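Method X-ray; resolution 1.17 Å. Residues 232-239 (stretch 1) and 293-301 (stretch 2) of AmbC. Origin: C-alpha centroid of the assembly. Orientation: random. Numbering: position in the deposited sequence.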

# COMPACT_ATOMS: atom_id res chain seq x y z
N PRO A 232 -13.51 -10.36 19.27
CA PRO A 232 -12.99 -9.00 19.44
C PRO A 232 -11.53 -9.02 19.84
O PRO A 232 -11.09 -9.88 20.61
CB PRO A 232 -13.88 -8.42 20.56
CG PRO A 232 -15.13 -9.16 20.45
CD PRO A 232 -14.74 -10.56 20.06
N ARG A 233 -10.80 -8.03 19.34
CA ARG A 233 -9.39 -7.87 19.65
C ARG A 233 -9.05 -6.39 19.70
O ARG A 233 -9.70 -5.57 19.03
CB ARG A 233 -8.53 -8.59 18.62
CG ARG A 233 -7.05 -8.58 18.97
CD ARG A 233 -6.27 -9.63 18.21
NE ARG A 233 -4.86 -9.54 18.55
CZ ARG A 233 -3.95 -10.45 18.23
NH1 ARG A 233 -4.30 -11.53 17.55
NH2 ARG A 233 -2.70 -10.27 18.61
N GLU A 234 -8.04 -6.05 20.49
CA GLU A 234 -7.57 -4.67 20.64
C GLU A 234 -6.73 -4.27 19.43
O GLU A 234 -5.87 -5.02 18.98
CB GLU A 234 -6.70 -4.55 21.90
CG GLU A 234 -6.19 -3.14 22.17
CD GLU A 234 -5.30 -3.03 23.38
OE1 GLU A 234 -4.97 -4.07 24.00
OE2 GLU A 234 -4.94 -1.90 23.73
N GLY A 235 -6.96 -3.06 18.93
CA GLY A 235 -6.10 -2.45 17.94
C GLY A 235 -6.40 -2.81 16.51
O GLY A 235 -7.55 -3.00 16.13
N ILE A 236 -5.35 -2.88 15.68
CA ILE A 236 -5.56 -3.11 14.25
C ILE A 236 -4.35 -3.83 13.67
O ILE A 236 -3.21 -3.55 14.10
CB ILE A 236 -5.80 -1.77 13.52
CG1 ILE A 236 -6.41 -2.02 12.14
CG2 ILE A 236 -4.50 -0.92 13.46
CD1 ILE A 236 -6.85 -0.75 11.41
N PRO A 237 -4.50 -4.74 12.71
CA PRO A 237 -3.30 -5.23 11.99
C PRO A 237 -2.69 -4.13 11.16
O PRO A 237 -3.37 -3.49 10.36
CB PRO A 237 -3.85 -6.35 11.11
CG PRO A 237 -5.18 -6.73 11.73
CD PRO A 237 -5.72 -5.46 12.31
N MET A 238 -1.36 -3.99 11.27
CA MET A 238 -0.58 -2.97 10.58
C MET A 238 0.39 -3.68 9.63
O MET A 238 1.16 -4.55 10.06
CB MET A 238 0.29 -2.23 11.61
CG MET A 238 -0.39 -1.48 12.70
SD MET A 238 -0.66 0.19 12.18
CE MET A 238 0.91 0.91 11.72
N PRO A 239 0.40 -3.32 8.35
CA PRO A 239 1.35 -3.94 7.42
C PRO A 239 2.79 -3.69 7.84
O PRO A 239 3.15 -2.57 8.19
CB PRO A 239 1.08 -3.20 6.11
CG PRO A 239 -0.31 -2.63 6.27
CD PRO A 239 -0.44 -2.30 7.71
N ARG A 293 0.84 -7.19 11.35
CA ARG A 293 0.88 -7.57 12.75
C ARG A 293 -0.04 -6.67 13.55
O ARG A 293 -0.03 -5.46 13.35
CB ARG A 293 2.32 -7.41 13.28
CG ARG A 293 2.51 -7.77 14.71
CD ARG A 293 3.97 -7.60 15.14
NE ARG A 293 4.87 -8.52 14.44
CZ ARG A 293 5.77 -8.18 13.52
NH1 ARG A 293 5.91 -6.91 13.14
NH2 ARG A 293 6.54 -9.11 12.98
N TRP A 294 -0.79 -7.26 14.47
CA TRP A 294 -1.68 -6.49 15.33
C TRP A 294 -0.90 -5.48 16.16
O TRP A 294 0.15 -5.81 16.73
CB TRP A 294 -2.46 -7.42 16.24
CG TRP A 294 -3.58 -8.14 15.53
CD1 TRP A 294 -3.49 -9.28 14.79
CD2 TRP A 294 -4.94 -7.74 15.48
NE1 TRP A 294 -4.73 -9.63 14.30
CE2 TRP A 294 -5.63 -8.69 14.71
CE3 TRP A 294 -5.64 -6.67 16.03
CZ2 TRP A 294 -6.99 -8.60 14.48
CZ3 TRP A 294 -7.00 -6.58 15.80
CH2 TRP A 294 -7.66 -7.54 15.02
N ALA A 295 -1.40 -4.25 16.22
CA ALA A 295 -0.75 -3.16 16.94
C ALA A 295 -1.80 -2.41 17.76
O ALA A 295 -2.93 -2.21 17.32
CB ALA A 295 -0.12 -2.16 15.97
N THR A 296 -1.40 -1.98 18.95
CA THR A 296 -2.28 -1.16 19.78
C THR A 296 -2.14 0.32 19.41
O THR A 296 -1.19 0.73 18.74
CB THR A 296 -1.90 -1.29 21.25
OG1 THR A 296 -0.61 -0.70 21.43
CG2 THR A 296 -1.88 -2.73 21.71
N ALA A 297 -3.11 1.11 19.90
CA ALA A 297 -3.08 2.55 19.65
C ALA A 297 -1.79 3.17 20.18
O ALA A 297 -1.22 4.05 19.54
CB ALA A 297 -4.31 3.22 20.28
N GLU A 298 -1.39 2.79 21.39
CA GLU A 298 -0.18 3.34 21.98
C GLU A 298 1.06 2.93 21.19
O GLU A 298 1.99 3.73 21.03
CB GLU A 298 -0.06 2.86 23.42
CG GLU A 298 1.17 3.35 24.16
CD GLU A 298 1.29 4.87 24.21
OE1 GLU A 298 2.41 5.36 24.47
OE2 GLU A 298 0.28 5.57 23.99
N HIS A 299 1.10 1.70 20.67
CA HIS A 299 2.24 1.28 19.86
C HIS A 299 2.38 2.17 18.63
O HIS A 299 3.47 2.64 18.30
CB HIS A 299 2.05 -0.17 19.42
CG HIS A 299 3.18 -0.69 18.60
ND1 HIS A 299 4.30 -1.24 19.18
CD2 HIS A 299 3.40 -0.70 17.26
CE1 HIS A 299 5.16 -1.59 18.23
NE2 HIS A 299 4.64 -1.27 17.06
N VAL A 300 1.25 2.43 17.95
CA VAL A 300 1.28 3.27 16.75
C VAL A 300 1.67 4.69 17.11
O VAL A 300 2.48 5.32 16.41
CB VAL A 300 -0.08 3.21 16.02
CG1 VAL A 300 -0.06 4.15 14.83
CG2 VAL A 300 -0.36 1.79 15.57
N ARG A 301 1.12 5.22 18.20
CA ARG A 301 1.44 6.58 18.61
C ARG A 301 2.94 6.72 18.88
O ARG A 301 3.58 7.67 18.43
CB ARG A 301 0.67 6.94 19.88
CG ARG A 301 0.87 8.38 20.34
CD ARG A 301 0.42 8.58 21.79
NE ARG A 301 1.34 7.90 22.71
CZ ARG A 301 2.58 8.30 22.96
NH1 ARG A 301 3.07 9.37 22.35
NH2 ARG A 301 3.35 7.62 23.80
O HOH W 1 -5.20 0.05 21.66

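The two stretches meet as a short antiparallel β-ladder, with the Trp-294 indole sandwiched between Arg-233 and Pro-237 on one face of the sheet and a small apolar cluster on the other. Two hydrogen-bonded pairs set the register. Ile-236 N donates to Ala-295 O (3.0 Å) and Ala-295 N to Ile-236 O (2.9 Å); two residues along, Met-238 N donates to Arg-293 O (2.9 Å) and Arg-293 N to Met-238 O (3.0 Å). Between them, Pro-237, which has no amide hydrogen to give, occupies the non-hydrogen-bonded position opposite Trp-294, so the ladder loses no bond to it.

This pairing places the proline ring against the indole, with Pro-237 CG 3.6 Å from Trp-294 CE2. Over the opposite face, the extended Arg-233 side chain lays its guanidinium almost parallel to the indole, the planes differing by 4°, and Arg-233 NE lies 3.6 Å from Trp-294 CD2, combining stacking with a cation-π interaction.

On the other sheet face, Met-238 CG packs 3.4 Å from Ala-295 CB, while Met-238 SD reaches Val-300 CG2 of the following helix at 3.8 Å. Gly-235 CA approaches Ala-295 O to 3.2 Å; an ideal CB here would clash with that oxygen. Beyond the ladder, a water bridges Glu-234 OE2 and Ala-297 N, 2.9 Å from each.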